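Chloroplast pentatricopeptide repeat protein 10 (Zea mays, PDB 4M59) binds two similar intergenic chloroplast RNA sequences, at atpH and psaJ, stabilises the mRNAs and acts as a barrier that blocks exonucleases from either end. Local coordinates at residues A[86-90]-A[112-118]; A[184-188]-A[217-221]; A[285-289]-A[304-308]; A[301-305]-A[319-323]. The protein carries 4 engineered substitutions. Residue numbers count along the deposited sequence, not the author numbering.

Contact 1 of 4, residues A[86-90]-A[112-118]; sequences HDAVC and VLHALSR. With nucleotides of chain D.
The unusual feature is a cluster of H86, H114 and R118, in which H114 also touches the bound RNA. The H86 and H114 rings meet obliquely, planes at 88° and centroids 5.2 Å apart, with CE1 of H86 3.7 Å from CE1 of H114. R118 lays its CD over one face of the H86 ring, a CH-pi contact 4.1 Å from the centroid. H114 CE1 is 3.5 Å from C5' of U2 of chain D. Both segments are helical, except that R118 leaves the helix. The short axes approach to 8.6 Å and cross steeply, at -110°. H86 faces A115, with their CA atoms 4.9 Å apart, and V89 faces V112 at 6.2 Å between CA atoms. H86 (chi1 m) points toward the other helix; H114 (chi1 t) starts sideways, but its end comes nearer. The small A115 lets the helices close in: its CB is 3.8 Å from H86 O and 4.2 Å from V89 CB. C90 SG lies 3.3 Å from A115 O and 3.8 Å from L116 CD2. V89 CG1 meets V112 CG2 at 3.6 Å. The second helix of predicted repeat PPR 1 here meets the first of PPR 2, the repeat-to-repeat packing of the PPR alpha-solenoid. D87 hydrogen-bonds S402 and T404 of the second subunit. Helix 70-82 covers A88 and V89, and helices 122-132 and 141-151 pack on L113.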
loop_
_atom_site.group_PDB
_atom_site.type_symbol
_atom_site.label_atom_id
_atom_site.label_comp_id
_atom_site.label_asym_id
_atom_site.label_seq_id
_atom_site.Cartn_x
_atom_site.Cartn_y
_atom_site.Cartn_z
ATOM N N HIS A 86 10.037 26.608 5.788
ATOM C CA HIS A 86 10.201 26.772 7.209
ATOM C C HIS A 86 11.596 26.474 7.725
ATOM O O HIS A 86 12.037 27.087 8.672
ATOM C CB HIS A 86 9.171 25.914 7.932
ATOM C CG HIS A 86 7.797 26.020 7.361
ATOM N ND1 HIS A 86 7.029 27.150 7.481
ATOM C CD2 HIS A 86 7.056 25.131 6.668
ATOM C CE1 HIS A 86 5.868 26.956 6.884
ATOM N NE2 HIS A 86 5.859 25.738 6.381
ATOM N N ASP A 87 12.291 25.524 7.125
ATOM C CA ASP A 87 13.599 25.150 7.636
ATOM C C ASP A 87 14.559 26.275 7.418
ATOM O O ASP A 87 15.489 26.473 8.178
ATOM C CB ASP A 87 14.124 23.900 6.940
ATOM C CG ASP A 87 15.544 23.568 7.336
ATOM O OD1 ASP A 87 15.750 23.063 8.449
ATOM O OD2 ASP A 87 16.454 23.802 6.532
ATOM N N ALA A 88 14.319 27.022 6.363
ATOM C CA ALA A 88 15.233 28.050 5.952
ATOM C C ALA A 88 15.138 29.226 6.887
ATOM O O ALA A 88 16.096 29.948 7.087
ATOM C CB ALA A 88 14.910 28.463 4.561
ATOM N N VAL A 89 13.968 29.409 7.468
ATOM C CA VAL A 89 13.741 30.488 8.403
ATOM C C VAL A 89 14.296 30.142 9.772
ATOM O O VAL A 89 14.754 31.007 10.497
ATOM C CB VAL A 89 12.254 30.812 8.522
ATOM C CG1 VAL A 89 12.054 32.043 9.336
ATOM C CG2 VAL A 89 11.652 31.000 7.159
ATOM N N CYS A 90 14.270 28.867 10.119
ATOM C CA CYS A 90 14.844 28.435 11.376
ATOM C C CYS A 90 16.339 28.514 11.274
ATOM O O CYS A 90 17.038 28.438 12.260
ATOM C CB CYS A 90 14.419 27.014 11.714
ATOM S SG CYS A 90 12.692 26.804 12.044
ATOM N N VAL A 112 8.428 33.218 12.087
ATOM C CA VAL A 112 9.508 32.395 12.584
ATOM C C VAL A 112 8.997 31.462 13.643
ATOM O O VAL A 112 9.385 30.313 13.720
ATOM C CB VAL A 112 10.594 33.282 13.171
ATOM C CG1 VAL A 112 11.673 32.463 13.805
ATOM C CG2 VAL A 112 11.163 34.149 12.101
ATOM N N LEU A 113 8.115 31.979 14.476
ATOM C CA LEU A 113 7.512 31.203 15.531
ATOM C C LEU A 113 6.799 30.015 14.959
ATOM O O LEU A 113 6.884 28.922 15.484
ATOM C CB LEU A 113 6.508 32.061 16.275
ATOM C CG LEU A 113 7.071 32.887 17.412
ATOM C CD1 LEU A 113 5.996 33.730 17.980
ATOM C CD2 LEU A 113 7.585 31.963 18.450
ATOM N N HIS A 114 6.094 30.241 13.874
ATOM C CA HIS A 114 5.375 29.175 13.244
ATOM C C HIS A 114 6.352 28.204 12.650
ATOM O O HIS A 114 6.101 27.019 12.602
ATOM C CB HIS A 114 4.484 29.720 12.157
ATOM C CG HIS A 114 3.837 28.662 11.336
ATOM N ND1 HIS A 114 3.961 28.603 9.969
ATOM C CD2 HIS A 114 3.065 27.611 11.695
ATOM C CE1 HIS A 114 3.292 27.563 9.517
ATOM N NE2 HIS A 114 2.737 26.946 10.541
ATOM N N ALA A 115 7.482 28.727 12.200
ATOM C CA ALA A 115 8.510 27.892 11.619
ATOM C C ALA A 115 9.165 27.038 12.676
ATOM O O ALA A 115 9.556 25.915 12.420
ATOM C CB ALA A 115 9.537 28.746 10.937
ATOM N N LEU A 116 9.280 27.579 13.877
ATOM C CA LEU A 116 9.839 26.837 14.983
ATOM C C LEU A 116 8.850 25.825 15.487
ATOM O O LEU A 116 9.219 24.832 16.091
ATOM C CB LEU A 116 10.193 27.778 16.113
ATOM C CG LEU A 116 11.374 28.694 15.880
ATOM C CD1 LEU A 116 11.536 29.564 17.076
ATOM C CD2 LEU A 116 12.564 27.835 15.704
ATOM N N SER A 117 7.583 26.090 15.249
ATOM C CA SER A 117 6.533 25.230 15.725
ATOM C C SER A 117 6.433 24.025 14.829
ATOM O O SER A 117 6.062 22.950 15.263
ATOM C CB SER A 117 5.213 25.992 15.736
ATOM O OG SER A 117 4.206 25.273 16.408
ATOM N N ARG A 118 6.756 24.221 13.553
ATOM C CA ARG A 118 6.622 23.171 12.552
ATOM C C ARG A 118 7.803 22.210 12.563
ATOM O O ARG A 118 7.879 21.305 11.735
ATOM C CB ARG A 118 6.473 23.785 11.160
ATOM C CG ARG A 118 5.041 24.100 10.771
ATOM C CD ARG A 118 4.715 23.564 9.390
ATOM N NE ARG A 118 3.483 22.781 9.387
ATOM C CZ ARG A 118 3.389 21.539 8.922
ATOM N NH1 ARG A 118 2.228 20.903 8.958
ATOM N NH2 ARG A 118 4.458 20.936 8.423
ATOM P P U D 2 0.184 30.259 7.456
ATOM O OP1 U D 2 0.628 28.884 7.106
ATOM O OP2 U D 2 -0.900 30.898 6.673
ATOM O "O5'" U D 2 -0.248 30.247 8.990
ATOM C "C5'" U D 2 0.660 29.843 10.005
ATOM C "C4'" U D 2 -0.039 29.698 11.333
ATOM O "O4'" U D 2 -0.627 30.964 11.720
ATOM C "C3'" U D 2 -1.209 28.724 11.352
ATOM O "O3'" U D 2 -0.786 27.378 11.492
ATOM C "C2'" U D 2 -2.064 29.237 12.506
ATOM O "O2'" U D 2 -1.554 28.788 13.753
ATOM C "C1'" U D 2 -1.843 30.749 12.407
ATOM N N1 U D 2 -2.928 31.444 11.672
ATOM C C2 U D 2 -3.943 32.037 12.403
ATOM O O2 U D 2 -3.991 32.010 13.620
ATOM N N3 U D 2 -4.913 32.670 11.661
ATOM C C4 U D 2 -4.967 32.769 10.289
ATOM O O4 U D 2 -5.900 33.367 9.756
ATOM C C5 U D 2 -3.887 32.134 9.603
ATOM C C6 U D 2 -2.927 31.513 10.297
#

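Contact 2 of 4, residues A[184-188]-A[217-221]; sequences IAACS and ALLQV. Engineered in segment 184-188: S188 (natural residue Cys). With nucleotides of chain D.
This contact belongs to the RNA-binding face of the PPR superhelix, where the first helices of predicted repeats PPR 4 and PPR 5 lie side by side. Both segments are helical and nearly parallel: the short axes are 8.3 Å apart at closest and cross at 16°. CA atoms pair I184 with L218 at 6.0 Å, A185 with A217 at 5.3 Å and S188 with V221 at 4.5 Å. I184, in the m,t rotamer, puts CG2 3.6 Å from A217 O, 3.9 Å from A217 CB and 4.0 Å from V221 CG2. A185 CB meets A217 CB at 4.3 Å. The engineered S188 sets CB 3.9 Å from V221 CG2. A217 CA is 3.3 Å from O2' of U4 of chain D, A185 CB is 3.7 Å from C5' of U4, and Q220 CG is 3.2 Å from C5' of U5 of chain D. Helix 193-204 packs against I184 and L218, helix 158-170 against A186 and C187, and helix 247-255 against L219 and Q220.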
loop_
_atom_site.group_PDB
_atom_site.type_symbol
_atom_site.label_atom_id
_atom_site.label_comp_id
_atom_site.label_asym_id
_atom_site.label_seq_id
_atom_site.Cartn_x
_atom_site.Cartn_y
_atom_site.Cartn_z
ATOM N N ILE A 184 -9.180 24.157 21.862
ATOM C CA ILE A 184 -9.914 22.919 22.003
ATOM C C ILE A 184 -9.082 21.735 21.561
ATOM O O ILE A 184 -9.081 20.694 22.201
ATOM C CB ILE A 184 -11.195 22.959 21.213
ATOM C CG1 ILE A 184 -12.152 23.938 21.851
ATOM C CG2 ILE A 184 -11.837 21.627 21.215
ATOM C CD1 ILE A 184 -13.400 24.109 21.084
ATOM N N ALA A 185 -8.347 21.905 20.473
ATOM C CA ALA A 185 -7.492 20.842 19.984
ATOM C C ALA A 185 -6.357 20.554 20.948
ATOM O O ALA A 185 -5.879 19.438 21.035
ATOM C CB ALA A 185 -6.954 21.188 18.651
ATOM N N ALA A 186 -5.930 21.567 21.678
ATOM C CA ALA A 186 -4.912 21.387 22.689
ATOM C C ALA A 186 -5.451 20.513 23.789
ATOM O O ALA A 186 -4.774 19.624 24.267
ATOM C CB ALA A 186 -4.508 22.705 23.241
ATOM N N CYS A 187 -6.686 20.781 24.186
ATOM C CA CYS A 187 -7.330 20.017 25.233
ATOM C C CYS A 187 -7.585 18.608 24.763
ATOM O O CYS A 187 -7.702 17.693 25.558
ATOM C CB CYS A 187 -8.641 20.670 25.632
ATOM S SG CYS A 187 -8.476 22.313 26.279
ATOM N N SER A 188 -7.648 18.439 23.447
ATOM C CA SER A 188 -7.842 17.126 22.853
ATOM C C SER A 188 -6.559 16.306 22.907
ATOM O O SER A 188 -6.599 15.075 22.901
ATOM C CB SER A 188 -8.321 17.257 21.404
ATOM O OG SER A 188 -8.190 16.028 20.712
ATOM N N ALA A 217 -12.913 19.984 16.191
ATOM C CA ALA A 217 -11.902 19.772 17.215
ATOM C C ALA A 217 -12.569 19.372 18.497
ATOM O O ALA A 217 -12.030 18.606 19.269
ATOM C CB ALA A 217 -11.109 21.011 17.427
ATOM N N LEU A 218 -13.752 19.930 18.732
ATOM C CA LEU A 218 -14.509 19.634 19.938
ATOM C C LEU A 218 -14.972 18.188 19.913
ATOM O O LEU A 218 -15.224 17.587 20.956
ATOM C CB LEU A 218 -15.710 20.572 20.059
ATOM C CG LEU A 218 -16.755 20.189 21.108
ATOM C CD1 LEU A 218 -16.089 19.868 22.437
ATOM C CD2 LEU A 218 -17.781 21.302 21.271
ATOM N N LEU A 219 -15.071 17.644 18.706
ATOM C CA LEU A 219 -15.509 16.272 18.498
ATOM C C LEU A 219 -14.348 15.290 18.588
ATOM O O LEU A 219 -14.540 14.134 18.961
ATOM C CB LEU A 219 -16.207 16.139 17.145
ATOM C CG LEU A 219 -16.693 14.744 16.749
ATOM C CD1 LEU A 219 -17.052 13.926 17.978
ATOM C CD2 LEU A 219 -17.880 14.848 15.804
ATOM N N GLN A 220 -13.144 15.742 18.248
ATOM C CA GLN A 220 -11.981 14.874 18.344
ATOM C C GLN A 220 -11.680 14.585 19.792
ATOM O O GLN A 220 -11.112 13.565 20.125
ATOM C CB GLN A 220 -10.779 15.502 17.666
ATOM C CG GLN A 220 -10.364 14.796 16.420
ATOM C CD GLN A 220 -9.648 13.513 16.694
ATOM O OE1 GLN A 220 -8.555 13.514 17.231
ATOM N NE2 GLN A 220 -10.257 12.405 16.323
ATOM N N VAL A 221 -12.077 15.503 20.649
ATOM C CA VAL A 221 -11.946 15.332 22.076
ATOM C C VAL A 221 -12.628 14.061 22.513
ATOM O O VAL A 221 -11.994 13.136 22.994
ATOM C CB VAL A 221 -12.622 16.484 22.804
ATOM C CG1 VAL A 221 -12.416 16.361 24.289
ATOM C CG2 VAL A 221 -12.083 17.794 22.309
ATOM P P U D 5 -6.451 16.970 14.215
ATOM O OP1 U D 5 -5.749 16.586 15.463
ATOM O OP2 U D 5 -5.735 17.763 13.186
ATOM O "O5'" U D 5 -7.015 15.649 13.529
ATOM C "C5'" U D 5 -8.208 15.016 14.020
ATOM C "C4'" U D 5 -8.668 13.949 13.056
ATOM O "O4'" U D 5 -9.505 14.553 12.034
ATOM C "C3'" U D 5 -7.563 13.241 12.285
ATOM O "O3'" U D 5 -7.038 12.136 13.012
ATOM C "C2'" U D 5 -8.292 12.779 11.030
ATOM O "O2'" U D 5 -9.020 11.584 11.223
ATOM C "C1'" U D 5 -9.242 13.951 10.779
ATOM N N1 U D 5 -8.683 14.972 9.883
ATOM C C2 U D 5 -8.886 14.817 8.526
ATOM O O2 U D 5 -9.504 13.880 8.053
ATOM N N3 U D 5 -8.337 15.803 7.746
ATOM C C4 U D 5 -7.622 16.902 8.169
ATOM O O4 U D 5 -7.192 17.702 7.336
ATOM C C5 U D 5 -7.454 16.991 9.586
ATOM C C6 U D 5 -7.976 16.046 10.376
ATOM P P U D 4 -4.607 21.565 13.474
ATOM O OP1 U D 4 -3.825 20.540 14.208
ATOM O OP2 U D 4 -4.379 21.719 12.015
ATOM O "O5'" U D 4 -6.154 21.289 13.705
ATOM C "C5'" U D 4 -6.631 20.816 14.951
ATOM C "C4'" U D 4 -8.002 20.199 14.821
ATOM O "O4'" U D 4 -8.887 21.166 14.191
ATOM C "C3'" U D 4 -8.117 18.961 13.940
ATOM O "O3'" U D 4 -7.779 17.763 14.617
ATOM C "C2'" U D 4 -9.571 19.002 13.491
ATOM O "O2'" U D 4 -10.423 18.527 14.522
ATOM C "C1'" U D 4 -9.800 20.504 13.338
ATOM N N1 U D 4 -9.585 20.967 11.945
ATOM C C2 U D 4 -10.632 20.827 11.058
ATOM O O2 U D 4 -11.698 20.336 11.369
ATOM N N3 U D 4 -10.391 21.266 9.780
ATOM C C4 U D 4 -9.230 21.832 9.308
ATOM O O4 U D 4 -9.165 22.181 8.130
ATOM C C5 U D 4 -8.191 21.954 10.287
ATOM C C6 U D 4 -8.399 21.531 11.540
#

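Contact 3 of 4, residues A[285-289]-A[304-308]; sequences YNTVM and LFDQM
Apolar packing makes most of this contact. Two helical segments run antiparallel, at 170°, with short axes 10.8 Å apart. Y285 lies across from M308 (CA atoms 7.1 Å apart) and M289 across from L304 (CA atoms 7.0 Å apart). L304, rotamer t,t, fills the middle: its CD2 is 3.5 Å from Y285 CD1 and 3.6 Å from M289 CE, while its CD1 is 3.7 Å from V288 CG1. Y285 CD2 meets M308 CG at 3.4 Å. Aromatic contacts come next. M308 CB sits over the Y285 face, a CH-pi contact 4.1 Å from the centroid. Two Met-aromatic contacts are oblique: M308 SD is 4.8 Å from the Y285 centroid, and M289 SD is 4.7 Å from the F305 centroid. M308 is extended (t,t,t), which carries its sulfur past the tyrosine ring. No hydrogen bond crosses. This is the antiparallel helix pair of one predicted repeat, PPR 7. Helix 247-255 packs on V288, helix 266-272 on L304, and helix 317-328 on N286 and F305.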
loop_
_atom_site.group_PDB
_atom_site.type_symbol
_atom_site.label_atom_id
_atom_site.label_comp_id
_atom_site.label_asym_id
_atom_site.label_seq_id
_atom_site.Cartn_x
_atom_site.Cartn_y
_atom_site.Cartn_z
ATOM N N TYR A 285 -24.627 11.323 2.272
ATOM C CA TYR A 285 -24.614 9.892 2.522
ATOM C C TYR A 285 -23.348 9.241 1.988
ATOM O O TYR A 285 -22.813 8.322 2.606
ATOM C CB TYR A 285 -25.843 9.229 1.896
ATOM C CG TYR A 285 -27.090 9.330 2.739
ATOM C CD1 TYR A 285 -27.044 9.117 4.110
ATOM C CD2 TYR A 285 -28.316 9.639 2.168
ATOM C CE1 TYR A 285 -28.182 9.208 4.887
ATOM C CE2 TYR A 285 -29.459 9.734 2.936
ATOM C CZ TYR A 285 -29.385 9.516 4.296
ATOM O OH TYR A 285 -30.518 9.607 5.066
ATOM N N ASN A 286 -22.866 9.712 0.843
ATOM C CA ASN A 286 -21.689 9.114 0.256
ATOM C C ASN A 286 -20.465 9.533 1.009
ATOM O O ASN A 286 -19.493 8.806 1.093
ATOM C CB ASN A 286 -21.560 9.513 -1.195
ATOM C CG ASN A 286 -22.395 8.667 -2.098
ATOM O OD1 ASN A 286 -22.307 7.445 -2.077
ATOM N ND2 ASN A 286 -23.225 9.305 -2.892
ATOM N N THR A 287 -20.523 10.723 1.570
ATOM C CA THR A 287 -19.383 11.247 2.271
ATOM C C THR A 287 -19.139 10.447 3.530
ATOM O O THR A 287 -18.006 10.125 3.846
ATOM C CB THR A 287 -19.562 12.729 2.568
ATOM O OG1 THR A 287 -19.498 13.459 1.343
ATOM C CG2 THR A 287 -18.471 13.213 3.461
ATOM N N VAL A 288 -20.200 10.089 4.226
ATOM C CA VAL A 288 -20.059 9.300 5.435
ATOM C C VAL A 288 -19.812 7.827 5.132
ATOM O O VAL A 288 -19.069 7.160 5.834
ATOM C CB VAL A 288 -21.268 9.476 6.354
ATOM C CG1 VAL A 288 -22.503 9.671 5.537
ATOM C CG2 VAL A 288 -21.431 8.304 7.278
ATOM N N MET A 289 -20.415 7.328 4.068
ATOM C CA MET A 289 -20.178 5.953 3.669
ATOM C C MET A 289 -18.714 5.752 3.338
ATOM O O MET A 289 -18.083 4.810 3.804
ATOM C CB MET A 289 -21.053 5.575 2.478
ATOM C CG MET A 289 -22.048 4.474 2.786
ATOM S SD MET A 289 -23.036 3.933 1.396
ATOM C CE MET A 289 -23.876 5.437 0.993
ATOM N N LEU A 304 -25.574 1.842 6.432
ATOM C CA LEU A 304 -26.127 3.139 6.070
ATOM C C LEU A 304 -26.800 3.003 4.746
ATOM O O LEU A 304 -27.825 3.622 4.494
ATOM C CB LEU A 304 -25.055 4.219 5.950
ATOM C CG LEU A 304 -25.502 5.648 5.583
ATOM C CD1 LEU A 304 -24.499 6.635 6.094
ATOM C CD2 LEU A 304 -25.696 5.887 4.096
ATOM N N PHE A 305 -26.198 2.203 3.888
ATOM C CA PHE A 305 -26.691 2.126 2.545
ATOM C C PHE A 305 -28.083 1.539 2.568
ATOM O O PHE A 305 -28.924 1.923 1.777
ATOM C CB PHE A 305 -25.748 1.338 1.651
ATOM C CG PHE A 305 -26.014 1.534 0.211
ATOM C CD1 PHE A 305 -26.307 2.779 -0.268
ATOM C CD2 PHE A 305 -25.991 0.487 -0.660
ATOM C CE1 PHE A 305 -26.561 2.968 -1.573
ATOM C CE2 PHE A 305 -26.250 0.683 -1.967
ATOM C CZ PHE A 305 -26.532 1.924 -2.422
ATOM N N ASP A 306 -28.318 0.626 3.502
ATOM C CA ASP A 306 -29.639 0.040 3.682
ATOM C C ASP A 306 -30.642 1.113 4.083
ATOM O O ASP A 306 -31.824 1.025 3.754
ATOM C CB ASP A 306 -29.592 -1.050 4.752
ATOM C CG ASP A 306 -29.426 -2.439 4.166
ATOM O OD1 ASP A 306 -29.407 -2.565 2.923
ATOM O OD2 ASP A 306 -29.313 -3.405 4.951
ATOM N N GLN A 307 -30.163 2.129 4.797
ATOM C CA GLN A 307 -31.025 3.196 5.291
ATOM C C GLN A 307 -31.291 4.275 4.244
ATOM O O GLN A 307 -32.427 4.710 4.066
ATOM C CB GLN A 307 -30.429 3.823 6.552
ATOM C CG GLN A 307 -30.718 3.046 7.826
ATOM C CD GLN A 307 -30.268 1.601 7.743
ATOM O OE1 GLN A 307 -29.879 1.120 6.679
ATOM N NE2 GLN A 307 -30.313 0.903 8.869
ATOM N N MET A 308 -30.242 4.707 3.552
ATOM C CA MET A 308 -30.386 5.732 2.528
ATOM C C MET A 308 -31.554 5.404 1.604
ATOM O O MET A 308 -32.110 6.285 0.950
ATOM C CB MET A 308 -29.102 5.873 1.711
ATOM C CG MET A 308 -29.223 6.827 0.533
ATOM S SD MET A 308 -27.750 6.851 -0.501
ATOM C CE MET A 308 -28.325 7.831 -1.885
#

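Contact 4 of 4, residues A[301-305]-A[319-323]; sequences ALALF and TYNLV
T319 opens segment 319-323 by placing CG2 4.1 Å from F305 CE1; its hydroxyl OG1 instead hydrogen-bonds N316. Y320 follows. Its ring face receives the edge of F305, a T-shaped pair with planes at 84° and centroids 5.3 Å apart. The nearest atoms, F305 CE2 and Y320 CE1, are 3.7 Å apart. V323 closes the segment one turn after T319. Its CG2 lies over the F305 face, 4.1 Å from the ring centroid and 9° off the normal, as a CH-pi contact. V323 CG1 also meets L302 CD1 at 3.8 Å. F305 therefore wedges between T319, Y320 and V323; its t rotamer (chi1 -165°) and a CA-CB bond directed toward the partner send the ring across. Both segments are regular helix. Their short axes run nearly antiparallel, 12.0 Å apart at closest, with a crossing of -155°. L302 and V323 are the CA pair in register, at 7.9 Å. No hydrogen bond crosses. P315 packs on both F305 and Y320, and M339 of helix 333-346 covers Y320 and V323. The second helix of predicted repeat PPR 7 here meets the first helix of PPR 8, the repeat-to-repeat packing that builds the alpha-solenoid of PPR proteins.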
loop_
_atom_site.group_PDB
_atom_site.type_symbol
_atom_site.label_atom_id
_atom_site.label_comp_id
_atom_site.label_asym_id
_atom_site.label_seq_id
_atom_site.Cartn_x
_atom_site.Cartn_y
_atom_site.Cartn_z
ATOM N N ALA A 301 -20.884 0.949 6.568
ATOM C CA ALA A 301 -21.280 1.769 5.449
ATOM C C ALA A 301 -22.411 1.103 4.729
ATOM O O ALA A 301 -23.322 1.746 4.235
ATOM C CB ALA A 301 -20.124 1.967 4.533
ATOM N N LEU A 302 -22.347 -0.225 4.670
ATOM C CA LEU A 302 -23.407 -1.017 4.069
ATOM C C LEU A 302 -24.705 -0.735 4.806
ATOM O O LEU A 302 -25.737 -0.470 4.194
ATOM C CB LEU A 302 -23.071 -2.506 4.162
ATOM C CG LEU A 302 -22.733 -3.235 2.858
ATOM C CD1 LEU A 302 -22.183 -2.272 1.816
ATOM C CD2 LEU A 302 -21.750 -4.363 3.126
ATOM N N ALA A 303 -24.634 -0.786 6.132
ATOM C CA ALA A 303 -25.781 -0.524 6.964
ATOM C C ALA A 303 -26.391 0.816 6.618
ATOM O O ALA A 303 -27.600 0.916 6.501
ATOM C CB ALA A 303 -25.388 -0.561 8.392
ATOM N N LEU A 304 -25.574 1.842 6.432
ATOM C CA LEU A 304 -26.127 3.139 6.070
ATOM C C LEU A 304 -26.800 3.003 4.746
ATOM O O LEU A 304 -27.825 3.622 4.494
ATOM C CB LEU A 304 -25.055 4.219 5.950
ATOM C CG LEU A 304 -25.502 5.648 5.583
ATOM C CD1 LEU A 304 -24.499 6.635 6.094
ATOM C CD2 LEU A 304 -25.696 5.887 4.096
ATOM N N PHE A 305 -26.198 2.203 3.888
ATOM C CA PHE A 305 -26.691 2.126 2.545
ATOM C C PHE A 305 -28.083 1.539 2.568
ATOM O O PHE A 305 -28.924 1.923 1.777
ATOM C CB PHE A 305 -25.748 1.338 1.651
ATOM C CG PHE A 305 -26.014 1.534 0.211
ATOM C CD1 PHE A 305 -26.307 2.779 -0.268
ATOM C CD2 PHE A 305 -25.991 0.487 -0.660
ATOM C CE1 PHE A 305 -26.561 2.968 -1.573
ATOM C CE2 PHE A 305 -26.250 0.683 -1.967
ATOM C CZ PHE A 305 -26.532 1.924 -2.422
ATOM N N THR A 319 -23.305 6.152 -7.113
ATOM C CA THR A 319 -23.397 5.763 -5.723
ATOM C C THR A 319 -23.149 4.269 -5.564
ATOM O O THR A 319 -22.433 3.839 -4.678
ATOM C CB THR A 319 -24.773 6.101 -5.172
ATOM O OG1 THR A 319 -25.108 7.439 -5.529
ATOM C CG2 THR A 319 -24.778 5.976 -3.688
ATOM N N TYR A 320 -23.738 3.483 -6.450
ATOM C CA TYR A 320 -23.573 2.046 -6.413
ATOM C C TYR A 320 -22.148 1.622 -6.704
ATOM O O TYR A 320 -21.614 0.783 -6.006
ATOM C CB TYR A 320 -24.538 1.380 -7.384
ATOM C CG TYR A 320 -25.865 0.970 -6.792
ATOM C CD1 TYR A 320 -25.949 -0.079 -5.907
ATOM C CD2 TYR A 320 -27.035 1.599 -7.146
ATOM C CE1 TYR A 320 -27.146 -0.468 -5.376
ATOM C CE2 TYR A 320 -28.232 1.217 -6.619
ATOM C CZ TYR A 320 -28.279 0.184 -5.734
ATOM O OH TYR A 320 -29.470 -0.214 -5.198
ATOM N N ASN A 321 -21.532 2.190 -7.735
ATOM C CA ASN A 321 -20.153 1.854 -8.062
ATOM C C ASN A 321 -19.247 2.136 -6.900
ATOM O O ASN A 321 -18.286 1.431 -6.659
ATOM C CB ASN A 321 -19.646 2.677 -9.233
ATOM C CG ASN A 321 -20.480 2.532 -10.444
ATOM O OD1 ASN A 321 -20.497 3.394 -11.301
ATOM N ND2 ASN A 321 -21.181 1.422 -10.534
ATOM N N LEU A 322 -19.562 3.207 -6.201
ATOM C CA LEU A 322 -18.818 3.616 -5.044
ATOM C C LEU A 322 -18.844 2.495 -4.040
ATOM O O LEU A 322 -17.821 2.118 -3.494
ATOM C CB LEU A 322 -19.470 4.869 -4.477
ATOM C CG LEU A 322 -18.908 5.604 -3.277
ATOM C CD1 LEU A 322 -19.099 7.055 -3.522
ATOM C CD2 LEU A 322 -19.622 5.226 -2.003
ATOM N N VAL A 323 -20.026 1.943 -3.819
ATOM C CA VAL A 323 -20.211 0.890 -2.843
ATOM C C VAL A 323 -19.556 -0.398 -3.298
ATOM O O VAL A 323 -18.959 -1.115 -2.515
ATOM C CB VAL A 323 -21.689 0.625 -2.609
ATOM C CG1 VAL A 323 -21.870 -0.384 -1.523
ATOM C CG2 VAL A 323 -22.379 1.893 -2.235
#

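All four contacts join helices of the PPR solenoid and are largely buried; contact 3 is wholly so, while contact 1 reaches the surface at R118. Contacts 1 and 2 touch the RNA and mix alanines with branched apolar residues; contact 1 adds two histidines and an arginine. Contacts 3 and 4 are about 10 and 16 Å from the RNA (nearest atoms) and are built from large apolar and aromatic side chains. They share L304 and F305 on helix 298-310, so one helix packs within its repeat and onto the next. Contact 3 lies inside one predicted repeat; the others join successive predicted repeats. Contacts 1, 3 and 4 touch the second subunit, while contact 2 does not.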